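Local coordinates for protein 2-hydroxyisocaproyl-CoA dehydratase activator (Clostridium difficile, PDB 4EHU) that transfers one electron to (R)-2-hydroxyisocaproyl-CoA dehydratase with concomitant ATP hydrolysis, as a homodimer sharing one [4Fe-4S] cluster, in the reductive branch of L-leucine fermentation, at residues V87-G101 and G205-A217. Residues are numbered along the deposited sequence; the frame is centred on the assembly and turned at random. Where two conformers were deposited one is given.
Sequences VNFIIPETRTIIDIG and GVQRNVVMVGGVA. With ANP (phosphoaminophosphonic acid-adenylate ester), chain D.
Thr96 to Ile100 and Val210 to Val213 run side by side as parallel strands, their axes 19° apart. Between them the backbone ladder is regular: Val211 N binds Thr96 O and its own carbonyl receives Ile98 N, then Val213 N binds Ile98 O and Val213 O receives Ile100 N. Before the strands pair, Asn209, which follows a cis peptide bond, joins the two loops. Its backbone N reaches Glu93 O (2.9 Å), its carbonyl O accepts from both Arg95 N and Thr96 N, and its side-chain ND2 donates to Pro92 O at 3.0 Å, with that oxygen lying in the plane of the amide. Thr96 OG1 donates to a lone pair of Gln207 O (2.7 Å), and a water links the same hydroxyl to Gly205 O. In the actin-like ATPase fold these are neighbouring strands of a five-stranded mixed sheet, flanked by strands 105-110 and 234-235. Side chains pack on both faces, largely through apolar branches. On one, Val211 CG1, anti to the backbone N (chi1 174°), meets Val87 CG1 of helix 79-90 and points tip to tip at Ile91 CD1 (3.6 Å), while its CG2 methyl abuts the hydroxyl Thr94 OG1 at 3.4 Å. Val213 CG1 presses on Val87 CG2 (3.5 Å), and its CG2 lies against Asp99 CB. On the other face Ile98 CD1 touches Val210 CG1; helix 220-230 covers Ile98, Val210 and Met212. At the C-terminal end of strand 96-100, Ile100 CG2 packs on Val216 CB, beyond the end of strand 210-213. Here the chain turns at the ATP site: Gly215 N donates to O2A, an alpha-phosphate oxygen of the ATP analogue ANP, at 2.8 Å, and Gly101 CA and Gly214 CA lie against the phosphates.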
loop_
_atom_site.group_PDB
_atom_site.type_symbol
_atom_site.label_atom_id
_atom_site.label_comp_id
_atom_site.label_asym_id
_atom_site.label_seq_id
_atom_site.Cartn_x
_atom_site.Cartn_y
_atom_site.Cartn_z
ATOM N N VAL A 87 16.302 5.165 23.826
ATOM C CA VAL A 87 17.093 3.960 23.621
ATOM C C VAL A 87 18.470 4.108 24.280
ATOM O O VAL A 87 18.934 3.197 24.943
ATOM C CB VAL A 87 17.250 3.653 22.124
ATOM C CG1 VAL A 87 18.294 2.565 21.903
ATOM C CG2 VAL A 87 15.910 3.247 21.549
ATOM N N ASN A 88 19.138 5.235 24.075
ATOM C CA ASN A 88 20.482 5.399 24.640
ATOM C C ASN A 88 20.489 5.341 26.175
ATOM O O ASN A 88 21.490 4.970 26.776
ATOM C CB ASN A 88 21.122 6.692 24.175
ATOM C CG ASN A 88 21.542 6.644 22.736
ATOM O OD1 ASN A 88 22.034 5.620 22.253
ATOM N ND2 ASN A 88 21.355 7.763 22.030
ATOM N N PHE A 89 19.377 5.733 26.795
ATOM C CA PHE A 89 19.227 5.669 28.253
ATOM C C PHE A 89 19.192 4.210 28.757
ATOM O O PHE A 89 19.658 3.920 29.887
ATOM C CB PHE A 89 17.957 6.433 28.639
ATOM C CG PHE A 89 17.651 6.440 30.119
ATOM C CD1 PHE A 89 18.254 7.352 30.968
ATOM C CD2 PHE A 89 16.724 5.556 30.634
ATOM C CE1 PHE A 89 17.952 7.366 32.335
ATOM C CE2 PHE A 89 16.417 5.564 31.986
ATOM C CZ PHE A 89 17.029 6.474 32.831
ATOM N N ILE A 90 18.662 3.303 27.931
ATOM C CA ILE A 90 18.449 1.904 28.316
ATOM C C ILE A 90 19.525 0.945 27.830
ATOM O O ILE A 90 19.861 -0.005 28.530
ATOM C CB ILE A 90 17.157 1.325 27.704
ATOM C CG1 ILE A 90 15.924 2.086 28.161
ATOM C CG2 ILE A 90 17.012 -0.171 28.081
ATOM C CD1 ILE A 90 14.692 1.666 27.396
ATOM N N ILE A 91 20.017 1.166 26.611
ATOM C CA ILE A 91 20.897 0.209 25.942
ATOM C C ILE A 91 22.159 0.924 25.490
ATOM O O ILE A 91 22.110 1.748 24.573
ATOM C CB ILE A 91 20.201 -0.402 24.698
ATOM C CG1 ILE A 91 18.970 -1.199 25.136
ATOM C CG2 ILE A 91 21.173 -1.295 23.919
ATOM C CD1 ILE A 91 17.971 -1.418 24.055
ATOM N N PRO A 92 23.299 0.621 26.139
ATOM C CA PRO A 92 24.583 1.234 25.789
ATOM C C PRO A 92 25.100 0.817 24.414
ATOM O O PRO A 92 24.771 -0.265 23.927
ATOM C CB PRO A 92 25.533 0.716 26.884
ATOM C CG PRO A 92 24.638 0.366 28.027
ATOM C CD PRO A 92 23.397 -0.188 27.365
ATOM N N GLU A 93 25.892 1.695 23.807
ATOM C CA GLU A 93 26.617 1.366 22.589
ATOM C C GLU A 93 25.653 1.153 21.420
ATOM O O GLU A 93 25.945 0.375 20.526
ATOM C CB GLU A 93 27.436 0.093 22.794
ATOM C CG GLU A 93 28.290 0.122 24.052
ATOM C CD GLU A 93 29.192 1.331 24.100
ATOM O OE1 GLU A 93 29.657 1.769 23.027
ATOM O OE2 GLU A 93 29.426 1.853 25.208
ATOM N N THR A 94 24.516 1.844 21.436
ATOM C CA THR A 94 23.565 1.715 20.321
ATOM C C THR A 94 23.985 2.562 19.112
ATOM O O THR A 94 24.278 3.755 19.249
ATOM C CB THR A 94 22.142 2.131 20.733
ATOM O OG1 THR A 94 21.635 1.237 21.722
ATOM C CG2 THR A 94 21.209 2.071 19.515
ATOM N N ARG A 95 23.985 1.951 17.923
ATOM C CA ARG A 95 24.359 2.659 16.693
ATOM C C ARG A 95 23.308 2.564 15.589
ATOM O O ARG A 95 23.303 3.391 14.669
ATOM C CB ARG A 95 25.700 2.158 16.162
ATOM C CG ARG A 95 26.868 2.312 17.151
ATOM C CD ARG A 95 27.282 3.754 17.349
ATOM N NE ARG A 95 28.436 3.874 18.240
ATOM C CZ ARG A 95 28.364 4.053 19.558
ATOM N NH1 ARG A 95 27.191 4.139 20.169
ATOM N NH2 ARG A 95 29.473 4.150 20.276
ATOM N N THR A 96 22.409 1.580 15.663
ATOM C CA THR A 96 21.307 1.507 14.715
ATOM C C THR A 96 19.999 1.339 15.477
ATOM O O THR A 96 19.899 0.457 16.330
ATOM C CB THR A 96 21.503 0.309 13.750
ATOM O OG1 THR A 96 22.817 0.385 13.175
ATOM C CG2 THR A 96 20.446 0.331 12.658
ATOM N N ILE A 97 19.021 2.208 15.221
ATOM C CA ILE A 97 17.691 2.059 15.821
ATOM C C ILE A 97 16.666 1.841 14.720
ATOM O O ILE A 97 16.598 2.597 13.765
ATOM C CB ILE A 97 17.286 3.298 16.661
ATOM C CG1 ILE A 97 18.245 3.449 17.840
ATOM C CG2 ILE A 97 15.841 3.160 17.171
ATOM C CD1 ILE A 97 17.997 4.762 18.651
ATOM N N ILE A 98 15.869 0.791 14.870
ATOM C CA ILE A 98 14.811 0.484 13.940
ATOM C C ILE A 98 13.507 0.675 14.666
ATOM O O ILE A 98 13.187 -0.089 15.566
ATOM C CB ILE A 98 14.904 -0.989 13.468
ATOM C CG1 ILE A 98 16.279 -1.232 12.853
ATOM C CG2 ILE A 98 13.779 -1.294 12.453
ATOM C CD1 ILE A 98 16.626 -2.781 12.704
ATOM N N ASP A 99 12.755 1.704 14.271
ATOM C CA ASP A 99 11.483 2.007 14.903
ATOM C C ASP A 99 10.369 1.608 13.951
ATOM O O ASP A 99 10.104 2.292 12.978
ATOM C CB ASP A 99 11.404 3.519 15.205
ATOM C CG ASP A 99 9.982 4.010 15.452
ATOM O OD1 ASP A 99 9.175 3.256 16.017
ATOM O OD2 ASP A 99 9.681 5.186 15.074
ATOM N N ILE A 100 9.706 0.488 14.229
ATOM C CA ILE A 100 8.579 0.111 13.388
ATOM C C ILE A 100 7.291 0.468 14.106
ATOM O O ILE A 100 6.967 -0.135 15.121
ATOM C CB ILE A 100 8.591 -1.385 13.032
ATOM C CG1 ILE A 100 9.946 -1.758 12.414
ATOM C CG2 ILE A 100 7.449 -1.642 12.050
ATOM C CD1 ILE A 100 10.107 -3.330 12.105
ATOM N N GLY A 101 6.583 1.479 13.580
ATOM C CA GLY A 101 5.341 1.929 14.179
ATOM C C GLY A 101 4.138 1.507 13.347
ATOM O O GLY A 101 4.239 0.626 12.489
ATOM N N GLY A 205 23.441 0.702 6.206
ATOM C CA GLY A 205 24.599 -0.010 6.713
ATOM C C GLY A 205 24.416 -0.368 8.174
ATOM O O GLY A 205 24.420 0.504 9.043
ATOM N N VAL A 206 24.263 -1.657 8.458
ATOM C CA VAL A 206 24.002 -2.072 9.837
ATOM C C VAL A 206 25.221 -1.801 10.718
ATOM O O VAL A 206 26.362 -2.037 10.316
ATOM C CB VAL A 206 23.576 -3.558 9.915
ATOM C CG1 VAL A 206 24.734 -4.459 9.576
ATOM C CG2 VAL A 206 23.016 -3.877 11.300
ATOM N N GLN A 207 24.988 -1.264 11.912
ATOM C CA GLN A 207 26.072 -1.112 12.874
ATOM C C GLN A 207 25.572 -1.468 14.261
ATOM O O GLN A 207 24.562 -0.946 14.707
ATOM C CB GLN A 207 26.628 0.313 12.861
ATOM C CG GLN A 207 27.982 0.424 13.528
ATOM C CD GLN A 207 28.612 1.783 13.337
ATOM O OE1 GLN A 207 28.004 2.684 12.763
ATOM N NE2 GLN A 207 29.839 1.939 13.817
ATOM N N ARG A 208 26.274 -2.366 14.942
ATOM C CA ARG A 208 25.892 -2.755 16.299
ATOM C C ARG A 208 26.195 -1.633 17.301
ATOM O O ARG A 208 27.135 -0.871 17.110
ATOM C CB ARG A 208 26.634 -4.024 16.708
ATOM C CG ARG A 208 26.426 -5.163 15.747
ATOM C CD ARG A 208 27.125 -6.425 16.224
ATOM N NE ARG A 208 26.411 -7.049 17.333
ATOM C CZ ARG A 208 26.801 -8.167 17.937
ATOM N NH1 ARG A 208 27.906 -8.781 17.542
ATOM N NH2 ARG A 208 26.090 -8.670 18.937
ATOM N N ASN A 209 25.415 -1.539 18.375
ATOM C CA ASN A 209 24.308 -2.444 18.641
ATOM C C ASN A 209 23.087 -2.007 17.858
ATOM O O ASN A 209 22.857 -0.806 17.681
ATOM C CB ASN A 209 23.947 -2.431 20.121
ATOM C CG ASN A 209 24.972 -3.156 20.981
ATOM O OD1 ASN A 209 25.496 -4.193 20.584
ATOM N ND2 ASN A 209 25.246 -2.619 22.161
ATOM N N VAL A 210 22.315 -2.988 17.394
ATOM C CA VAL A 210 21.086 -2.737 16.652
ATOM C C VAL A 210 19.942 -2.925 17.619
ATOM O O VAL A 210 19.835 -3.975 18.269
ATOM C CB VAL A 210 20.932 -3.718 15.474
ATOM C CG1 VAL A 210 19.643 -3.455 14.718
ATOM C CG2 VAL A 210 22.142 -3.626 14.559
ATOM N N VAL A 211 19.096 -1.911 17.736
ATOM C CA VAL A 211 17.988 -1.962 18.665
ATOM C C VAL A 211 16.684 -1.757 17.927
ATOM O O VAL A 211 16.574 -0.852 17.109
ATOM C CB VAL A 211 18.120 -0.860 19.739
ATOM C CG1 VAL A 211 16.870 -0.827 20.638
ATOM C CG2 VAL A 211 19.419 -1.081 20.565
ATOM N N MET A 212 15.692 -2.597 18.202
ATOM C CA MET A 212 14.358 -2.376 17.648
ATOM C C MET A 212 13.409 -1.816 18.707
ATOM O O MET A 212 13.378 -2.272 19.850
ATOM C CB MET A 212 13.752 -3.647 17.048
ATOM C CG MET A 212 12.460 -3.358 16.270
ATOM S SD MET A 212 11.683 -4.798 15.524
ATOM C CE MET A 212 13.116 -5.394 14.629
ATOM N N VAL A 213 12.637 -0.818 18.294
ATOM C CA VAL A 213 11.641 -0.183 19.133
ATOM C C VAL A 213 10.345 0.005 18.332
ATOM O O VAL A 213 10.262 -0.377 17.150
ATOM C CB VAL A 213 12.141 1.204 19.612
ATOM C CG1 VAL A 213 13.453 1.019 20.356
ATOM C CG2 VAL A 213 12.308 2.165 18.421
ATOM N N GLY A 214 9.335 0.575 18.988
ATOM C CA GLY A 214 8.015 0.674 18.390
ATOM C C GLY A 214 7.151 -0.490 18.832
ATOM O O GLY A 214 7.652 -1.508 19.362
ATOM N N GLY A 215 5.851 -0.355 18.586
ATOM C CA GLY A 215 4.896 -1.360 19.026
ATOM C C GLY A 215 5.124 -2.686 18.299
ATOM O O GLY A 215 4.892 -3.748 18.879
ATOM N N VAL A 216 5.587 -2.623 17.049
ATOM C CA VAL A 216 5.810 -3.838 16.269
ATOM C C VAL A 216 6.966 -4.643 16.845
ATOM O O VAL A 216 7.034 -5.863 16.656
ATOM C CB VAL A 216 6.040 -3.512 14.783
ATOM C CG1 VAL A 216 6.405 -4.766 13.975
ATOM C CG2 VAL A 216 4.784 -2.870 14.221
ATOM N N ALA A 217 7.865 -3.990 17.576
ATOM C CA ALA A 217 8.959 -4.734 18.231
ATOM C C ALA A 217 8.472 -5.623 19.379
ATOM O O ALA A 217 9.226 -6.462 19.891
ATOM C CB ALA A 217 10.036 -3.778 18.730
HETATM P PG ANP D . 4.017 5.902 14.004
HETATM O O1G ANP D . 3.416 7.293 13.843
HETATM O O2G ANP D . 5.294 5.974 14.803
HETATM O O3G ANP D . 4.177 5.188 12.720
HETATM P PB ANP D . 2.813 4.711 16.517
HETATM O O1B ANP D . 1.465 5.014 17.115
HETATM O O2B ANP D . 4.026 5.292 17.246
HETATM N N3B ANP D . 2.753 5.087 14.830
HETATM P PA ANP D . 3.521 2.186 17.768
HETATM O O1A ANP D . 2.755 2.565 18.986
HETATM O O2A ANP D . 5.033 2.238 17.739
HETATM O O3A ANP D . 3.011 3.093 16.525
HETATM O "O5'" ANP D . 3.102 0.733 17.222
HETATM C "C5'" ANP D . 1.753 0.474 16.821
HETATM C "C4'" ANP D . 1.613 -1.012 16.504
HETATM O "O4'" ANP D . 2.382 -1.948 17.245
HETATM C "C3'" ANP D . 0.411 -1.651 15.835
HETATM O "O3'" ANP D . 0.286 -1.216 14.474
HETATM C "C2'" ANP D . 0.694 -3.147 16.011
HETATM O "O2'" ANP D . 1.057 -3.789 14.776
HETATM C "C1'" ANP D . 1.860 -3.257 16.994
HETATM N N9 ANP D . 1.473 -3.786 18.315
HETATM C C8 ANP D . 0.798 -3.134 19.283
HETATM N N7 ANP D . 0.671 -3.912 20.387
HETATM C C5 ANP D . 1.292 -5.084 20.105
HETATM C C6 ANP D . 1.546 -6.338 20.819
HETATM N N6 ANP D . 1.071 -6.492 22.078
HETATM N N1 ANP D . 2.247 -7.306 20.174
HETATM C C2 ANP D . 2.719 -7.153 18.929
HETATM N N3 ANP D . 2.514 -6.036 18.214
HETATM C C4 ANP D . 1.830 -4.993 18.748
HETATM O O HOH W 1 28.914 -0.014 19.172
HETATM O O HOH W 2 23.438 2.220 11.044
#